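Local coordinates for XAC2610 protein (Xanthomonas axonopodis pv. citri, PDB 4QTQ), which binds calcium and probably acts as an immunity protein that inhibits a peptidoglycan hydrolase linked to bacterial killing through a type IV secretion system, at residues D40-V53 with A64-S76. Sequence-based numbering, arbitrary orientation.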
ATOM      1  N   ASP A  40      19.365  -2.587  -4.991  1.00 42.27           N
ATOM      2  CA  ASP A  40      19.261  -1.676  -3.872  1.00 42.54           C
ATOM      3  C   ASP A  40      19.695  -2.330  -2.555  1.00 41.43           C
ATOM      4  O   ASP A  40      20.274  -1.669  -1.685  1.00 40.50           O
ATOM      5  CB  ASP A  40      17.819  -1.192  -3.761  1.00 44.28           C
ATOM      6  CG  ASP A  40      17.711   0.159  -3.109  1.00 45.27           C
ATOM      7  OD1 ASP A  40      18.233   1.144  -3.692  1.00 47.86           O
ATOM      8  OD2 ASP A  40      17.096   0.233  -2.032  1.00 44.82           O
ATOM      9  N   SER A  41      19.372  -3.610  -2.410  1.00 38.57           N
ATOM     10  CA  SER A  41      19.759  -4.403  -1.256  1.00 39.35           C
ATOM     11  C   SER A  41      19.559  -5.861  -1.669  1.00 39.75           C
ATOM     12  O   SER A  41      19.006  -6.113  -2.757  1.00 40.94           O
ATOM     13  CB  SER A  41      18.917  -4.024  -0.032  1.00 40.86           C
ATOM     14  OG  SER A  41      17.538  -4.190  -0.301  1.00 43.18           O
ATOM     15  N   PRO A  42      20.024  -6.824  -0.845  1.00 38.96           N
ATOM     16  CA  PRO A  42      19.901  -8.223  -1.241  1.00 39.57           C
ATOM     17  C   PRO A  42      18.493  -8.640  -1.710  1.00 40.05           C
ATOM     18  O   PRO A  42      17.493  -8.450  -0.998  1.00 41.85           O
ATOM     19  CB  PRO A  42      20.317  -8.987   0.029  1.00 40.48           C
ATOM     20  CG  PRO A  42      21.270  -8.062   0.706  1.00 40.59           C
ATOM     21  CD  PRO A  42      20.761  -6.679   0.428  1.00 39.24           C
ATOM     22  N   GLY A  43      18.430  -9.184  -2.919  1.00 40.47           N
ATOM     23  CA  GLY A  43      17.178  -9.647  -3.499  1.00 40.93           C
ATOM     24  C   GLY A  43      16.260  -8.556  -4.040  1.00 41.15           C
ATOM     25  O   GLY A  43      15.179  -8.870  -4.511  1.00 41.08           O
ATOM     26  N   ILE A  44      16.669  -7.286  -3.985  1.00 41.62           N
ATOM     27  CA  ILE A  44      15.778  -6.168  -4.329  1.00 42.08           C
ATOM     28  C   ILE A  44      16.378  -5.217  -5.370  1.00 41.80           C
ATOM     29  O   ILE A  44      17.380  -4.559  -5.110  1.00 40.40           O
ATOM     30  CB  ILE A  44      15.363  -5.342  -3.080  1.00 43.57           C
ATOM     31  CG1 ILE A  44      14.582  -6.215  -2.089  1.00 44.70           C
ATOM     32  CG2 ILE A  44      14.489  -4.152  -3.493  1.00 44.10           C
ATOM     33  CD1 ILE A  44      14.369  -5.593  -0.727  1.00 45.43           C
ATOM     34  N   MET A  45      15.733  -5.133  -6.531  1.00 41.22           N
ATOM     35  CA  MET A  45      16.133  -4.207  -7.575  1.00 42.21           C
ATOM     36  C   MET A  45      15.259  -2.963  -7.537  1.00 41.15           C
ATOM     37  O   MET A  45      14.041  -3.055  -7.391  1.00 41.81           O
ATOM     38  CB  MET A  45      16.001  -4.853  -8.960  1.00 44.86           C
ATOM     39  CG  MET A  45      16.713  -6.185  -9.144  1.00 47.38           C
ATOM     40  SD  MET A  45      18.509  -6.091  -9.016  1.00 50.79           S
ATOM     41  CE  MET A  45      18.939  -5.098 -10.441  1.00 52.65           C
ATOM     42  N   LEU A  46      15.887  -1.802  -7.672  1.00 40.65           N
ATOM     43  CA  LEU A  46      15.184  -0.548  -7.934  1.00 40.08           C
ATOM     44  C   LEU A  46      15.088  -0.334  -9.456  1.00 40.98           C
ATOM     45  O   LEU A  46      16.104  -0.209 -10.151  1.00 39.64           O
ATOM     46  CB  LEU A  46      15.915   0.623  -7.271  1.00 40.95           C
ATOM     47  CG  LEU A  46      15.542   2.047  -7.702  1.00 41.66           C
ATOM     48  CD1 LEU A  46      14.054   2.318  -7.518  1.00 40.90           C
ATOM     49  CD2 LEU A  46      16.382   3.043  -6.914  1.00 43.23           C
ATOM     50  N   CYS A  47      13.858  -0.308  -9.963  1.00 41.46           N
ATOM     51  CA  CYS A  47      13.585  -0.056 -11.368  1.00 41.93           C
ATOM     52  C   CYS A  47      12.884   1.274 -11.517  1.00 41.96           C
ATOM     53  O   CYS A  47      11.691   1.380 -11.230  1.00 39.86           O
ATOM     54  CB  CYS A  47      12.687  -1.154 -11.928  1.00 42.61           C
ATOM     55  SG  CYS A  47      13.401  -2.794 -11.733  1.00 45.12           S
ATOM     56  N   ASN A  48      13.610   2.290 -11.963  1.00 44.82           N
ATOM     57  CA  ASN A  48      12.994   3.605 -12.174  1.00 48.25           C
ATOM     58  C   ASN A  48      13.209   4.210 -13.567  1.00 49.37           C
ATOM     59  O   ASN A  48      13.185   5.438 -13.730  1.00 47.61           O
ATOM     60  CB  ASN A  48      13.421   4.578 -11.079  1.00 49.91           C
ATOM     61  CG  ASN A  48      14.900   4.825 -11.070  1.00 51.37           C
ATOM     62  OD1 ASN A  48      15.643   4.275 -11.881  1.00 54.39           O
ATOM     63  ND2 ASN A  48      15.340   5.657 -10.149  1.00 53.67           N
ATOM     64  N   ARG A  49      13.407   3.344 -14.560  1.00 50.34           N
ATOM     65  CA  ARG A  49      13.380   3.751 -15.955  1.00 51.48           C
ATOM     66  C   ARG A  49      12.137   3.150 -16.613  1.00 50.16           C
ATOM     67  O   ARG A  49      12.176   2.070 -17.220  1.00 53.57           O
ATOM     68  CB  ARG A  49      14.668   3.340 -16.656  1.00 54.25           C
ATOM     69  CG  ARG A  49      15.870   4.159 -16.195  0.60 55.50           C
ATOM     70  CD  ARG A  49      16.203   5.284 -17.166  0.60 57.13           C
ATOM     71  NE  ARG A  49      16.900   4.755 -18.335  0.60 60.44           N
ATOM     72  CZ  ARG A  49      18.186   4.398 -18.360  0.60 62.60           C
ATOM     73  NH1 ARG A  49      18.953   4.515 -17.279  0.60 62.42           N
ATOM     74  NH2 ARG A  49      18.712   3.915 -19.476  0.60 65.13           N
ATOM     75  N   SER A  50      11.034   3.870 -16.444  1.00 47.39           N
ATOM     76  CA  SER A  50       9.741   3.556 -17.050  1.00 46.02           C
ATOM     77  C   SER A  50       9.323   2.118 -16.836  1.00 43.44           C
ATOM     78  O   SER A  50       8.966   1.434 -17.792  1.00 44.57           O
ATOM     79  CB  SER A  50       9.765   3.869 -18.544  1.00 49.13           C
ATOM     80  OG  SER A  50      10.357   5.129 -18.767  1.00 52.66           O
ATOM     81  N   PRO A  51       9.342   1.655 -15.574  1.00 41.29           N
ATOM     82  CA  PRO A  51       8.879   0.297 -15.330  1.00 40.20           C
ATOM     83  C   PRO A  51       7.388   0.201 -15.635  1.00 39.41           C
ATOM     84  O   PRO A  51       6.665   1.167 -15.413  1.00 36.92           O
ATOM     85  CB  PRO A  51       9.142   0.105 -13.835  1.00 38.82           C
ATOM     86  CG  PRO A  51       8.996   1.469 -13.274  1.00 38.96           C
ATOM     87  CD  PRO A  51       9.580   2.386 -14.311  1.00 39.57           C
ATOM     88  N   VAL A  52       6.953  -0.950 -16.146  1.00 40.84           N
ATOM     89  CA  VAL A  52       5.543  -1.190 -16.477  1.00 40.62           C
ATOM     90  C   VAL A  52       5.061  -2.413 -15.717  1.00 40.11           C
ATOM     91  O   VAL A  52       5.696  -3.457 -15.768  1.00 41.01           O
ATOM     92  CB  VAL A  52       5.341  -1.441 -17.986  1.00 42.45           C
ATOM     93  CG1 VAL A  52       3.892  -1.818 -18.287  1.00 41.90           C
ATOM     94  CG2 VAL A  52       5.759  -0.214 -18.788  1.00 44.17           C
ATOM     95  N   VAL A  53       3.946  -2.269 -15.007  1.00 38.50           N
ATOM     96  CA  VAL A  53       3.280  -3.392 -14.367  1.00 39.27           C
ATOM     97  C   VAL A  53       1.944  -3.571 -15.082  1.00 39.73           C
ATOM     98  O   VAL A  53       1.087  -2.679 -15.042  1.00 37.06           O
ATOM     99  CB  VAL A  53       3.058  -3.135 -12.872  1.00 39.66           C
ATOM    100  CG1 VAL A  53       2.179  -4.219 -12.256  1.00 40.30           C
ATOM    101  CG2 VAL A  53       4.405  -3.038 -12.154  1.00 41.68           C
ATOM    102  N   ALA A  64      -2.222  -1.562 -18.126  1.00 38.15           N
ATOM    103  CA  ALA A  64      -0.813  -1.225 -17.871  1.00 38.44           C
ATOM    104  C   ALA A  64      -0.686  -0.089 -16.856  1.00 37.40           C
ATOM    105  O   ALA A  64      -1.311   0.953 -17.001  1.00 39.17           O
ATOM    106  CB  ALA A  64      -0.118  -0.837 -19.172  1.00 40.19           C
ATOM    107  N   LEU A  65       0.122  -0.295 -15.827  1.00 36.04           N
ATOM    108  CA  LEU A  65       0.422   0.746 -14.866  1.00 36.20           C
ATOM    109  C   LEU A  65       1.835   1.207 -15.123  1.00 37.70           C
ATOM    110  O   LEU A  65       2.701   0.380 -15.444  1.00 37.34           O
ATOM    111  CB  LEU A  65       0.311   0.215 -13.448  1.00 35.42           C
ATOM    112  CG  LEU A  65      -1.021  -0.400 -13.052  1.00 35.22           C
ATOM    113  CD1 LEU A  65      -0.893  -0.988 -11.664  1.00 35.81           C
ATOM    114  CD2 LEU A  65      -2.127   0.635 -13.101  1.00 36.94           C
ATOM    115  N   GLU A  66       2.060   2.513 -14.988  1.00 39.81           N
ATOM    116  CA  GLU A  66       3.383   3.099 -15.135  1.00 44.04           C
ATOM    117  C   GLU A  66       3.798   3.854 -13.860  1.00 41.99           C
ATOM    118  O   GLU A  66       3.719   5.084 -13.813  1.00 43.51           O
ATOM    119  CB  GLU A  66       3.428   4.030 -16.343  1.00 48.14           C
ATOM    120  CG  GLU A  66       3.281   3.322 -17.686  1.00 52.62           C
ATOM    121  CD  GLU A  66       1.873   3.362 -18.260  1.00 57.37           C
ATOM    122  OE1 GLU A  66       0.930   3.839 -17.578  1.00 59.17           O
ATOM    123  OE2 GLU A  66       1.712   2.916 -19.421  1.00 63.69           O
ATOM    124  N   PRO A  67       4.242   3.113 -12.824  1.00 39.41           N
ATOM    125  CA  PRO A  67       4.676   3.771 -11.586  1.00 38.67           C
ATOM    126  C   PRO A  67       5.984   4.566 -11.749  1.00 39.69           C
ATOM    127  O   PRO A  67       6.832   4.244 -12.599  1.00 40.67           O
ATOM    128  CB  PRO A  67       4.848   2.606 -10.602  1.00 37.56           C
ATOM    129  CG  PRO A  67       5.125   1.421 -11.462  1.00 37.52           C
ATOM    130  CD  PRO A  67       4.358   1.642 -12.739  1.00 38.24           C
ATOM    131  N   GLU A  68       6.141   5.601 -10.930  1.00 40.47           N
ATOM    132  CA  GLU A  68       7.326   6.473 -11.010  1.00 41.10           C
ATOM    133  C   GLU A  68       8.604   5.666 -10.756  1.00 40.15           C
ATOM    134  O   GLU A  68       9.660   5.957 -11.309  1.00 40.65           O
ATOM    135  CB  GLU A  68       7.194   7.648 -10.022  1.00 42.99           C
ATOM    136  CG  GLU A  68       7.981   8.888 -10.434  0.60 46.97           C
ATOM    137  CD  GLU A  68       7.458  10.183  -9.823  0.60 48.82           C
ATOM    138  OE1 GLU A  68       8.293  10.992  -9.367  0.60 52.12           O
ATOM    139  OE2 GLU A  68       6.223  10.405  -9.811  0.60 49.10           O
ATOM    140  N   ALA A  69       8.498   4.656  -9.899  1.00 37.42           N
ATOM    141  CA  ALA A  69       9.557   3.673  -9.717  1.00 36.38           C
ATOM    142  C   ALA A  69       8.944   2.371  -9.219  1.00 34.82           C
ATOM    143  O   ALA A  69       7.771   2.336  -8.857  1.00 33.26           O
ATOM    144  CB  ALA A  69      10.619   4.193  -8.747  1.00 36.32           C
ATOM    145  N   LEU A  70       9.734   1.296  -9.238  1.00 34.83           N
ATOM    146  CA  LEU A  70       9.292  -0.023  -8.776  1.00 33.92           C
ATOM    147  C   LEU A  70      10.446  -0.745  -8.068  1.00 35.08           C
ATOM    148  O   LEU A  70      11.546  -0.909  -8.639  1.00 35.13           O
ATOM    149  CB  LEU A  70       8.794  -0.876  -9.953  1.00 33.65           C
ATOM    150  CG  LEU A  70       8.298  -2.301  -9.615  1.00 33.62           C
ATOM    151  CD1 LEU A  70       7.041  -2.277  -8.766  1.00 33.87           C
ATOM    152  CD2 LEU A  70       8.051  -3.121 -10.872  1.00 33.38           C
ATOM    153  N   TYR A  71      10.183  -1.159  -6.830  1.00 34.95           N
ATOM    154  CA  TYR A  71      11.101  -1.978  -6.054  1.00 35.25           C
ATOM    155  C   TYR A  71      10.639  -3.410  -6.167  1.00 35.54           C
ATOM    156  O   TYR A  71       9.595  -3.765  -5.623  1.00 35.26           O
ATOM    157  CB  TYR A  71      11.120  -1.547  -4.591  1.00 34.45           C
ATOM    158  CG  TYR A  71      11.813  -0.226  -4.373  1.00 34.63           C
ATOM    159  CD1 TYR A  71      11.137   0.973  -4.562  1.00 34.77           C
ATOM    160  CD2 TYR A  71      13.140  -0.176  -3.971  1.00 36.17           C
ATOM    161  CE1 TYR A  71      11.774   2.186  -4.384  1.00 36.14           C
ATOM    162  CE2 TYR A  71      13.784   1.036  -3.775  1.00 36.50           C
ATOM    163  CZ  TYR A  71      13.102   2.210  -3.988  1.00 36.92           C
ATOM    164  OH  TYR A  71      13.742   3.418  -3.794  1.00 39.81           O
ATOM    165  N   VAL A  72      11.431  -4.206  -6.881  1.00 36.66           N
ATOM    166  CA  VAL A  72      11.154  -5.621  -7.152  1.00 37.31           C
ATOM    167  C   VAL A  72      11.931  -6.513  -6.177  1.00 37.26           C
ATOM    168  O   VAL A  72      13.150  -6.685  -6.297  1.00 36.71           O
ATOM    169  CB  VAL A  72      11.548  -5.988  -8.605  1.00 38.05           C
ATOM    170  CG1 VAL A  72      11.259  -7.457  -8.901  1.00 38.50           C
ATOM    171  CG2 VAL A  72      10.817  -5.093  -9.593  1.00 38.41           C
ATOM    172  N   ASP A  73      11.220  -7.066  -5.207  1.00 37.12           N
ATOM    173  CA  ASP A  73      11.818  -7.954  -4.226  1.00 37.72           C
ATOM    174  C   ASP A  73      11.588  -9.375  -4.710  1.00 38.43           C
ATOM    175  O   ASP A  73      10.460  -9.895  -4.666  1.00 37.98           O
ATOM    176  CB  ASP A  73      11.188  -7.716  -2.853  1.00 38.21           C
ATOM    177  CG  ASP A  73      11.820  -8.555  -1.752  1.00 40.33           C
ATOM    178  OD1 ASP A  73      12.605  -9.496  -2.042  1.00 41.11           O
ATOM    179  OD2 ASP A  73      11.502  -8.276  -0.578  1.00 40.78           O
ATOM    180  N   SER A  74      12.662 -10.004  -5.182  1.00 38.62           N
ATOM    181  CA  SER A  74      12.582 -11.365  -5.692  1.00 40.29           C
ATOM    182  C   SER A  74      12.320 -12.406  -4.594  1.00 41.02           C
ATOM    183  O   SER A  74      12.016 -13.548  -4.909  1.00 41.97           O
ATOM    184  CB  SER A  74      13.847 -11.734  -6.477  1.00 40.65           C
ATOM    185  OG  SER A  74      14.936 -11.916  -5.590  1.00 42.46           O
ATOM    186  N   ASN A  75      12.423 -12.005  -3.326  1.00 41.68           N
ATOM    187  CA  ASN A  75      12.100 -12.872  -2.185  1.00 44.11           C
ATOM    188  C   ASN A  75      10.706 -12.607  -1.569  1.00 44.77           C
ATOM    189  O   ASN A  75      10.297 -13.311  -0.635  1.00 45.00           O
ATOM    190  CB  ASN A  75      13.210 -12.741  -1.126  1.00 45.32           C
ATOM    191  CG  ASN A  75      14.575 -13.150  -1.668  1.00 46.62           C
ATOM    192  OD1 ASN A  75      15.566 -12.437  -1.525  1.00 48.36           O
ATOM    193  ND2 ASN A  75      14.621 -14.294  -2.316  1.00 47.00           N
ATOM    194  N   SER A  76       9.986 -11.603  -2.093  1.00 42.42           N
ATOM    195  CA  SER A  76       8.619 -11.287  -1.655  1.00 42.11           C
ATOM    196  C   SER A  76       7.884 -10.439  -2.722  1.00 40.95           C
ATOM    197  O   SER A  76       7.570  -9.262  -2.522  1.00 39.47           O
ATOM    198  CB  SER A  76       8.649 -10.569  -0.306  1.00 43.19           C
ATOM    199  OG  SER A  76       7.377 -10.601   0.317  1.00 44.32           O
TER
HETATM  200  O   HOH W   1      14.942  -9.620  -0.598  1.00 38.63           O
HETATM  201  O   HOH W   2       6.741   3.698 -15.326  1.00 34.61           O
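Met45 and Val72 form a hydrogen-bonded pair between antiparallel strands 44-47 and 70-73, whose axes approach to 4.6 Å, with 160° between their N-to-C directions. Cys47 and Leu70 form the next, with Cys47 N 2.7 Å from Leu70 O. Past them the strand pairing is interrupted, resuming one residue out of step at Val53 and Leu65. In between, a water donates to both Pro51 O and Pro67 O. On the face carrying Ile44, Leu46, Tyr71 and Asp73, Leu46 lies alongside Tyr71, pointing the same way. With Leu46 CG anti to its own nitrogen (chi1 165°, chi2 57°), CD1 lies over one face of the ring, offset toward its rim and 3.9 Å from the centroid, in a CH-pi contact; Trp110 also stacks with Tyr71. Asp40 OD2, salt-bridged to Lys113, meets the ring edge, 3.8 Å from Tyr71 CE2. On the opposite face Cys47, disulfide-bonded to Cys37, packs against Val72, and Leu70 CD2 reaches Val53 CG2 of the neighbouring sheet at 3.9 Å. Asp73 OD1 accepts from Asn75 N at 2.8 Å, an Asx turn. Interrupted antiparallel pairing thus joins a three-stranded sheet to the hairpin of strands 52-56 and 63-65 within this beta-sandwich protein.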